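Local coordinates for proline dehydrogenase (Bradyrhizobium japonicum USDA 110, PDB 3HAZ), which probably oxidises proline to glutamate in two successive steps, the first dependent on FAD and the second on NAD, at residues A[70-75]-A[139-144]; A[108-113]-A[921-926]; A[664-669]-A[690-695]. All coordinates share one frame; numbering follows the deposited sequence.

Contact 1. Residues A[70-75]-A[139-144]; sequences STKEGL and DGTIGR
K72 and E73, in the first turn of helix 71-85, meet T141 near the start of helix 140-149. The direct contacts are van der Waals ones, and all of them fall on the T141 side chain. Its methyl CG2 lies against two methylenes, 3.9 Å from K72 CD and 3.9 Å from E73 CG, while T141 OG1 comes within 3.6 Å of K72 CD. The lysine can lay this part of its chain on T141 because CG stands anti to the backbone N (chi1 -175°); bends at chi3 and chi4 then carry NZ onward to the carbonyl oxygen of R923. T141 OG1 has its own polar partner in the carboxylate of E110.

The polar link between the segments is a single water. It donates both to E73 OE2 (2.8 Å) and to T141 O (2.7 Å), bridging a side chain of one helix to the backbone of the other.

Within 70-75, S70 and E73 form a capping box. S70 OG, at the N-cap, accepts from E73 N at 3.1 Å, and E73 OE1 accepts in return from S70 N at 3.0 Å, on its anti side and 32° out of the carboxylate plane. E73 OE2 also makes a salt bridge with R148, further along helix 140-149. With an alanine in place of E73, S70 N and R148 would probably lose their carboxylate partner, and the bridging water one of its two anchors.

Both carboxylate oxygens of this buried glutamate are therefore engaged: OE1 secures the start of its own helix, whereas OE2 reaches the neighbouring one. The negative charge, probably balanced by R148, thus couples helix capping to helix packing in the DNA-binding family region.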
loop_
_atom_site.group_PDB
_atom_site.type_symbol
_atom_site.label_atom_id
_atom_site.label_comp_id
_atom_site.label_asym_id
_atom_site.label_seq_id
_atom_site.Cartn_x
_atom_site.Cartn_y
_atom_site.Cartn_z
ATOM N N SER A 70 -26.103 -16.721 19.855
ATOM C CA SER A 70 -26.691 -16.110 18.671
ATOM C C SER A 70 -28.200 -15.943 18.882
ATOM O O SER A 70 -28.772 -16.528 19.805
ATOM C CB SER A 70 -26.441 -16.988 17.451
ATOM O OG SER A 70 -27.169 -18.204 17.549
ATOM N N THR A 71 -28.844 -15.147 18.032
ATOM C CA THR A 71 -30.290 -15.014 18.084
ATOM C C THR A 71 -30.971 -16.363 17.847
ATOM O O THR A 71 -31.994 -16.663 18.466
ATOM C CB THR A 71 -30.810 -13.982 17.062
ATOM O OG1 THR A 71 -30.394 -14.359 15.746
ATOM C CG2 THR A 71 -30.257 -12.602 17.379
ATOM N N LYS A 72 -30.401 -17.178 16.960
ATOM C CA LYS A 72 -30.970 -18.492 16.682
ATOM C C LYS A 72 -30.906 -19.394 17.913
ATOM O O LYS A 72 -31.834 -20.155 18.192
ATOM C CB LYS A 72 -30.254 -19.180 15.516
ATOM C CG LYS A 72 -30.898 -20.511 15.124
ATOM C CD LYS A 72 -29.892 -21.503 14.566
ATOM C CE LYS A 72 -29.299 -21.014 13.269
ATOM N NZ LYS A 72 -30.304 -21.018 12.185
ATOM N N GLU A 73 -29.799 -19.315 18.641
ATOM C CA GLU A 73 -29.612 -20.140 19.827
ATOM C C GLU A 73 -30.526 -19.689 20.960
ATOM O O GLU A 73 -31.099 -20.510 21.681
ATOM C CB GLU A 73 -28.146 -20.114 20.263
ATOM C CG GLU A 73 -27.253 -20.906 19.329
ATOM C CD GLU A 73 -25.778 -20.683 19.585
ATOM O OE1 GLU A 73 -25.411 -19.641 20.172
ATOM O OE2 GLU A 73 -24.984 -21.555 19.185
ATOM N N GLY A 74 -30.659 -18.379 21.110
ATOM C CA GLY A 74 -31.580 -17.830 22.081
ATOM C C GLY A 74 -32.990 -18.304 21.775
ATOM O O GLY A 74 -33.728 -18.710 22.670
ATOM N N LEU A 75 -33.368 -18.245 20.502
ATOM C CA LEU A 75 -34.708 -18.642 20.088
ATOM C C LEU A 75 -34.964 -20.112 20.398
ATOM O O LEU A 75 -36.012 -20.464 20.939
ATOM C CB LEU A 75 -34.937 -18.361 18.593
ATOM C CG LEU A 75 -36.381 -18.620 18.136
ATOM C CD1 LEU A 75 -36.855 -17.571 17.141
ATOM C CD2 LEU A 75 -36.535 -20.025 17.562
ATOM N N ASP A 139 -25.113 -32.431 16.869
ATOM C CA ASP A 139 -25.566 -31.625 15.745
ATOM C C ASP A 139 -26.851 -30.897 16.104
ATOM O O ASP A 139 -27.380 -31.075 17.193
ATOM C CB ASP A 139 -25.762 -32.485 14.494
ATOM C CG ASP A 139 -26.611 -33.713 14.753
ATOM O OD1 ASP A 139 -27.125 -33.865 15.883
ATOM O OD2 ASP A 139 -26.761 -34.528 13.821
ATOM N N GLY A 140 -27.346 -30.076 15.186
ATOM C CA GLY A 140 -28.511 -29.260 15.461
ATOM C C GLY A 140 -28.103 -28.012 16.216
ATOM O O GLY A 140 -26.938 -27.852 16.582
ATOM N N THR A 141 -29.056 -27.119 16.442
ATOM C CA THR A 141 -28.765 -25.878 17.150
ATOM C C THR A 141 -28.329 -26.175 18.582
ATOM O O THR A 141 -27.430 -25.528 19.119
ATOM C CB THR A 141 -29.992 -24.969 17.183
ATOM O OG1 THR A 141 -30.468 -24.777 15.846
ATOM C CG2 THR A 141 -29.645 -23.610 17.825
ATOM N N ILE A 142 -28.977 -27.165 19.187
ATOM C CA ILE A 142 -28.686 -27.562 20.555
ATOM C C ILE A 142 -27.375 -28.334 20.638
ATOM O O ILE A 142 -26.576 -28.101 21.535
ATOM C CB ILE A 142 -29.834 -28.414 21.138
ATOM C CG1 ILE A 142 -31.136 -27.617 21.117
ATOM C CG2 ILE A 142 -29.506 -28.873 22.557
ATOM C CD1 ILE A 142 -32.353 -28.440 21.552
ATOM N N GLY A 143 -27.154 -29.252 19.701
ATOM C CA GLY A 143 -25.922 -30.019 19.689
ATOM C C GLY A 143 -24.720 -29.118 19.478
ATOM O O GLY A 143 -23.681 -29.287 20.117
ATOM N N ARG A 144 -24.854 -28.147 18.581
ATOM C CA ARG A 144 -23.759 -27.215 18.335
ATOM C C ARG A 144 -23.495 -26.381 19.591
ATOM O O ARG A 144 -22.348 -26.102 19.934
ATOM C CB ARG A 144 -24.049 -26.325 17.126
ATOM C CG ARG A 144 -23.879 -27.033 15.780
ATOM C CD ARG A 144 -24.016 -26.054 14.611
ATOM N NE ARG A 144 -23.784 -26.700 13.322
ATOM C CZ ARG A 144 -23.588 -26.049 12.179
ATOM N NH1 ARG A 144 -23.387 -26.725 11.058
ATOM N NH2 ARG A 144 -23.592 -24.724 12.151
HETATM O O HOH W 1 -25.892 -23.786 17.836
#

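Contact 2. Residues A[108-113]-A[921-926]; sequences HHETKS and HSRIDD
E110 of helix 106-115 and R923, in the loop that leads from strand 917-921 to helix 925-934, form a buried salt bridge joining the region of the DNA-binding family to the aldehyde dehydrogenase part of the chain. The loop is shaped by an ST turn, in which S922 OG accepts from I924 N at 2.9 Å. I924 itself occupies the N-cap position of helix 925-934.

A single carboxylate oxygen receives the arginine. R923 NE donates to E110 OE2 at 3.0 Å with an N-H...O angle of 147°, and R923 NH1 adds a weak bond to this same oxygen at 3.3 Å. The bond from NE uses the anti lone pair of OE2, and the carboxylate and guanidinium planes are 27° apart, so this is not the coplanar, two-oxygen pairing. Extended beyond CG, the glutamate reaches across with its CG anti to the backbone N (chi1 -176°). OE2 is also hydrogen-bonded to the hydroxyl of T141.

Beside the ion pair runs an apolar chain. I924 runs antiparallel to the E110 side chain, its CG1 3.7 Å from E110 OE1, and its CD1 ends 3.9 Å from T111 OG1, which bonds to I107 O one turn back. L75 and A76 of helix 71-85 also pack on the R923 side chain.

Two N-H groups of R923, one of them weakly bonded, and the T141 hydroxyl thus gather on one oxygen of E110. Such concentration would probably favour the ionised carboxylate, and it ties together parts of the chain more than 800 residues apart in sequence.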
loop_
_atom_site.group_PDB
_atom_site.type_symbol
_atom_site.label_atom_id
_atom_site.label_comp_id
_atom_site.label_asym_id
_atom_site.label_seq_id
_atom_site.Cartn_x
_atom_site.Cartn_y
_atom_site.Cartn_z
ATOM N N HIS A 108 -33.865 -34.014 17.569
ATOM C CA HIS A 108 -35.168 -34.460 18.048
ATOM C C HIS A 108 -35.765 -33.484 19.069
ATOM O O HIS A 108 -36.936 -33.110 18.974
ATOM C CB HIS A 108 -35.053 -35.866 18.657
ATOM C CG HIS A 108 -36.365 -36.473 19.049
ATOM N ND1 HIS A 108 -37.250 -36.993 18.130
ATOM C CD2 HIS A 108 -36.934 -36.665 20.264
ATOM C CE1 HIS A 108 -38.312 -37.466 18.759
ATOM N NE2 HIS A 108 -38.145 -37.282 20.055
ATOM N N HIS A 109 -34.960 -33.059 20.040
ATOM C CA HIS A 109 -35.448 -32.114 21.037
ATOM C C HIS A 109 -35.821 -30.773 20.418
ATOM O O HIS A 109 -36.856 -30.197 20.756
ATOM C CB HIS A 109 -34.437 -31.916 22.177
ATOM C CG HIS A 109 -34.169 -33.157 22.969
ATOM N ND1 HIS A 109 -33.015 -33.340 23.700
ATOM C CD2 HIS A 109 -34.900 -34.287 23.132
ATOM C CE1 HIS A 109 -33.049 -34.523 24.285
ATOM N NE2 HIS A 109 -34.183 -35.117 23.960
ATOM N N GLU A 110 -34.968 -30.270 19.528
ATOM C CA GLU A 110 -35.240 -29.009 18.846
ATOM C C GLU A 110 -36.497 -29.119 17.979
ATOM O O GLU A 110 -37.333 -28.219 17.954
ATOM C CB GLU A 110 -34.046 -28.588 17.976
ATOM C CG GLU A 110 -34.242 -27.233 17.308
ATOM C CD GLU A 110 -32.995 -26.712 16.593
ATOM O OE1 GLU A 110 -32.026 -27.479 16.419
ATOM O OE2 GLU A 110 -32.995 -25.526 16.200
ATOM N N THR A 111 -36.618 -30.228 17.261
ATOM C CA THR A 111 -37.772 -30.447 16.384
ATOM C C THR A 111 -39.074 -30.594 17.166
ATOM O O THR A 111 -40.071 -29.924 16.865
ATOM C CB THR A 111 -37.551 -31.671 15.466
ATOM O OG1 THR A 111 -36.368 -31.447 14.684
ATOM C CG2 THR A 111 -38.736 -31.873 14.522
ATOM N N LYS A 112 -39.061 -31.453 18.183
ATOM C CA LYS A 112 -40.257 -31.682 18.998
ATOM C C LYS A 112 -40.717 -30.422 19.730
ATOM O O LYS A 112 -41.906 -30.092 19.720
ATOM C CB LYS A 112 -40.049 -32.833 20.002
ATOM C CG LYS A 112 -40.090 -34.226 19.370
ATOM C CD LYS A 112 -41.428 -34.486 18.688
ATOM C CE LYS A 112 -41.498 -35.903 18.132
ATOM N NZ LYS A 112 -42.876 -36.263 17.696
ATOM N N SER A 113 -39.786 -29.723 20.371
ATOM C CA SER A 113 -40.152 -28.527 21.131
ATOM C C SER A 113 -40.754 -27.449 20.231
ATOM O O SER A 113 -41.659 -26.727 20.647
ATOM C CB SER A 113 -38.955 -27.959 21.900
ATOM O OG SER A 113 -37.882 -27.642 21.023
ATOM N N HIS A 921 -36.780 -25.237 4.176
ATOM C CA HIS A 921 -37.217 -24.436 5.310
ATOM C C HIS A 921 -36.890 -25.158 6.604
ATOM O O HIS A 921 -37.455 -26.215 6.893
ATOM C CB HIS A 921 -38.715 -24.149 5.236
ATOM C CG HIS A 921 -39.044 -22.795 4.695
ATOM N ND1 HIS A 921 -39.066 -22.518 3.344
ATOM C CD2 HIS A 921 -39.353 -21.636 5.321
ATOM C CE1 HIS A 921 -39.384 -21.248 3.162
ATOM N NE2 HIS A 921 -39.570 -20.694 4.346
ATOM N N SER A 922 -35.978 -24.578 7.375
ATOM C CA SER A 922 -35.487 -25.205 8.588
ATOM C C SER A 922 -34.644 -24.238 9.385
ATOM O O SER A 922 -33.955 -23.391 8.819
ATOM C CB SER A 922 -34.646 -26.434 8.260
ATOM O OG SER A 922 -34.075 -26.985 9.441
ATOM N N ARG A 923 -34.707 -24.383 10.705
ATOM C CA ARG A 923 -33.870 -23.621 11.614
ATOM C C ARG A 923 -32.507 -24.304 11.719
ATOM O O ARG A 923 -31.515 -23.682 12.092
ATOM C CB ARG A 923 -34.541 -23.558 12.999
ATOM C CG ARG A 923 -34.038 -22.454 13.922
ATOM C CD ARG A 923 -35.028 -22.228 15.068
ATOM N NE ARG A 923 -34.937 -23.272 16.080
ATOM C CZ ARG A 923 -35.944 -23.659 16.856
ATOM N NH1 ARG A 923 -35.754 -24.619 17.745
ATOM N NH2 ARG A 923 -37.142 -23.100 16.740
ATOM N N ILE A 924 -32.467 -25.585 11.359
ATOM C CA ILE A 924 -31.323 -26.448 11.663
ATOM C C ILE A 924 -30.213 -26.431 10.601
ATOM O O ILE A 924 -30.301 -27.105 9.571
ATOM C CB ILE A 924 -31.791 -27.895 11.906
ATOM C CG1 ILE A 924 -32.978 -27.901 12.876
ATOM C CG2 ILE A 924 -30.644 -28.749 12.426
ATOM C CD1 ILE A 924 -33.520 -29.289 13.200
ATOM N N ASP A 925 -29.161 -25.668 10.871
ATOM C CA ASP A 925 -28.032 -25.565 9.948
ATOM C C ASP A 925 -27.495 -26.917 9.484
ATOM O O ASP A 925 -27.202 -27.088 8.307
ATOM C CB ASP A 925 -26.906 -24.721 10.552
ATOM C CG ASP A 925 -27.242 -23.242 10.591
ATOM O OD1 ASP A 925 -28.124 -22.807 9.826
ATOM O OD2 ASP A 925 -26.623 -22.509 11.382
ATOM N N ASP A 926 -27.363 -27.879 10.396
ATOM C CA ASP A 926 -26.842 -29.192 10.007
ATOM C C ASP A 926 -27.770 -29.925 9.027
ATOM O O ASP A 926 -27.306 -30.658 8.150
ATOM C CB ASP A 926 -26.552 -30.064 11.236
ATOM C CG ASP A 926 -25.380 -29.538 12.060
ATOM O OD1 ASP A 926 -24.292 -29.349 11.482
ATOM O OD2 ASP A 926 -25.544 -29.311 13.278
HETATM O O HOH W 2 -36.094 -25.675 19.985
#

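Contact 3. Residues A[664-669]-A[690-695]; sequences AIFLGQ and RIAREA
F666 sends its ring toward helix 689-702 because its CG is anti to the backbone N (chi1 175°), whereas L667 has CG anti to the carbonyl carbon, a turn that brings its methyl end to the same helix. The two helices belong to the Rossmann-type, NAD-binding part of the aldehyde dehydrogenase fold. Helix 664-675 is the crossover of a beta-alpha-beta unit, linking strand 641-656 to the parallel strand 679-683, and helix 689-702 follows that second strand. Their short segments pack at an angle of 39°, with axes 10.3 Å apart.

Alanines at A692 and A695, one turn apart, present only methyl groups and leave the larger side chains to fill the interface. A692 CB sits over one face of the F666 ring in a CH-pi contact, 4.0 Å from the centroid and 20° off the ring normal. A695 CB meets another part of the phenyl group, 3.8 Å from F666 CE2, and is shared with L667, whose CD2 lies 4.0 Å away. Between side chains the contact is wholly apolar. V696 and L699 extend it along helix 689-702, the first against F666 and the second against L667.

The NAD site is close by. I665 on helix 664-675 touches the bound dinucleotide, and the F666 side chain packs against S657, an NAD-binding residue, while remaining about 8 Å from the cofactor. On the opposing helix even the backbone takes part in the packing, with A692 O 3.8 Å from F666 CZ.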
loop_
_atom_site.group_PDB
_atom_site.type_symbol
_atom_site.label_atom_id
_atom_site.label_comp_id
_atom_site.label_asym_id
_atom_site.label_seq_id
_atom_site.Cartn_x
_atom_site.Cartn_y
_atom_site.Cartn_z
ATOM N N ALA A 664 -37.552 -11.010 -20.922
ATOM C CA ALA A 664 -36.263 -11.101 -20.229
ATOM C C ALA A 664 -35.401 -12.270 -20.694
ATOM O O ALA A 664 -34.200 -12.117 -20.893
ATOM C CB ALA A 664 -36.453 -11.141 -18.711
ATOM N N ILE A 665 -36.009 -13.437 -20.851
ATOM C CA ILE A 665 -35.270 -14.604 -21.307
ATOM C C ILE A 665 -34.947 -14.442 -22.781
ATOM O O ILE A 665 -33.867 -14.818 -23.237
ATOM C CB ILE A 665 -36.064 -15.900 -21.073
ATOM C CG1 ILE A 665 -36.021 -16.267 -19.592
ATOM C CG2 ILE A 665 -35.493 -17.043 -21.914
ATOM C CD1 ILE A 665 -36.702 -17.570 -19.280
ATOM N N PHE A 666 -35.891 -13.864 -23.518
ATOM C CA PHE A 666 -35.653 -13.515 -24.909
ATOM C C PHE A 666 -34.396 -12.659 -25.033
ATOM O O PHE A 666 -33.478 -13.003 -25.777
ATOM C CB PHE A 666 -36.850 -12.775 -25.513
ATOM C CG PHE A 666 -36.601 -12.284 -26.912
ATOM C CD1 PHE A 666 -36.798 -13.123 -27.998
ATOM C CD2 PHE A 666 -36.131 -10.997 -27.137
ATOM C CE1 PHE A 666 -36.551 -12.681 -29.293
ATOM C CE2 PHE A 666 -35.876 -10.546 -28.430
ATOM C CZ PHE A 666 -36.086 -11.389 -29.507
ATOM N N LEU A 667 -34.363 -11.551 -24.295
ATOM C CA LEU A 667 -33.247 -10.606 -24.356
ATOM C C LEU A 667 -31.977 -11.135 -23.701
ATOM O O LEU A 667 -30.875 -10.850 -24.160
ATOM C CB LEU A 667 -33.636 -9.266 -23.724
ATOM C CG LEU A 667 -34.440 -8.333 -24.628
ATOM C CD1 LEU A 667 -34.786 -7.039 -23.909
ATOM C CD2 LEU A 667 -33.652 -8.052 -25.900
ATOM N N GLY A 668 -32.134 -11.891 -22.620
ATOM C CA GLY A 668 -30.991 -12.485 -21.954
ATOM C C GLY A 668 -30.174 -13.320 -22.929
ATOM O O GLY A 668 -28.972 -13.112 -23.088
ATOM N N GLN A 669 -30.837 -14.261 -23.592
ATOM C CA GLN A 669 -30.169 -15.151 -24.534
ATOM C C GLN A 669 -29.586 -14.376 -25.708
ATOM O O GLN A 669 -28.468 -14.638 -26.138
ATOM C CB GLN A 669 -31.144 -16.215 -25.043
ATOM C CG GLN A 669 -31.715 -17.085 -23.934
ATOM C CD GLN A 669 -32.472 -18.279 -24.461
ATOM O OE1 GLN A 669 -32.310 -19.388 -23.962
ATOM N NE2 GLN A 669 -33.303 -18.063 -25.478
ATOM N N ARG A 690 -45.023 -10.394 -30.390
ATOM C CA ARG A 690 -45.096 -8.934 -30.417
ATOM C C ARG A 690 -44.027 -8.282 -29.545
ATOM O O ARG A 690 -43.274 -7.420 -30.010
ATOM C CB ARG A 690 -46.491 -8.439 -30.031
ATOM N N ILE A 691 -43.944 -8.697 -28.287
ATOM C CA ILE A 691 -42.938 -8.127 -27.403
ATOM C C ILE A 691 -41.528 -8.427 -27.907
ATOM O O ILE A 691 -40.625 -7.603 -27.770
ATOM C CB ILE A 691 -43.103 -8.584 -25.932
ATOM C CG1 ILE A 691 -42.129 -7.818 -25.035
ATOM C CG2 ILE A 691 -42.895 -10.084 -25.798
ATOM C CD1 ILE A 691 -42.494 -7.855 -23.571
ATOM N N ALA A 692 -41.350 -9.602 -28.504
ATOM C CA ALA A 692 -40.065 -9.977 -29.082
ATOM C C ALA A 692 -39.678 -9.022 -30.209
ATOM O O ALA A 692 -38.532 -8.574 -30.290
ATOM C CB ALA A 692 -40.106 -11.408 -29.591
ATOM N N ARG A 693 -40.635 -8.715 -31.081
ATOM C CA ARG A 693 -40.387 -7.766 -32.160
ATOM C C ARG A 693 -40.072 -6.368 -31.609
ATOM O O ARG A 693 -39.204 -5.673 -32.129
ATOM C CB ARG A 693 -41.566 -7.719 -33.146
ATOM C CG ARG A 693 -41.258 -6.931 -34.423
ATOM C CD ARG A 693 -42.298 -7.157 -35.521
ATOM N NE ARG A 693 -43.627 -6.706 -35.123
ATOM C CZ ARG A 693 -44.663 -6.599 -35.950
ATOM N NH1 ARG A 693 -44.524 -6.908 -37.232
ATOM N NH2 ARG A 693 -45.836 -6.178 -35.494
ATOM N N GLU A 694 -40.774 -5.966 -30.550
ATOM C CA GLU A 694 -40.498 -4.684 -29.908
ATOM C C GLU A 694 -39.083 -4.662 -29.326
ATOM O O GLU A 694 -38.363 -3.673 -29.451
ATOM C CB GLU A 694 -41.520 -4.398 -28.806
ATOM C CG GLU A 694 -42.929 -4.113 -29.312
ATOM C CD GLU A 694 -43.124 -2.670 -29.745
ATOM O OE1 GLU A 694 -42.117 -1.963 -29.958
ATOM O OE2 GLU A 694 -44.291 -2.240 -29.870
ATOM N N ALA A 695 -38.692 -5.761 -28.691
ATOM C CA ALA A 695 -37.368 -5.871 -28.095
ATOM C C ALA A 695 -36.270 -5.753 -29.152
ATOM O O ALA A 695 -35.309 -4.999 -28.989
ATOM C CB ALA A 695 -37.240 -7.185 -27.332
#

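How the contacts relate
All three contacts are buried, although K72 of contact 1 is partly exposed whereas every touching residue of contacts 2 and 3 is buried. Contacts 1 and 2, their centres 9 Å apart, draw on three neighbouring helices of the DNA-binding family region, 71-85 and 140-149 in contact 1 and 106-115 in contact 2. Contact 1 touches through van der Waals packing and a bridging water, contact 2 through a direct salt bridge; hydrogen bonds from T141 to E110 and from G140 to D926 join the two. Contact 3, about 47 Å from contact 1 and 44 Å from contact 2 between centres, holds two aldehyde dehydrogenase helices together beside the NAD site through apolar side-chain packing.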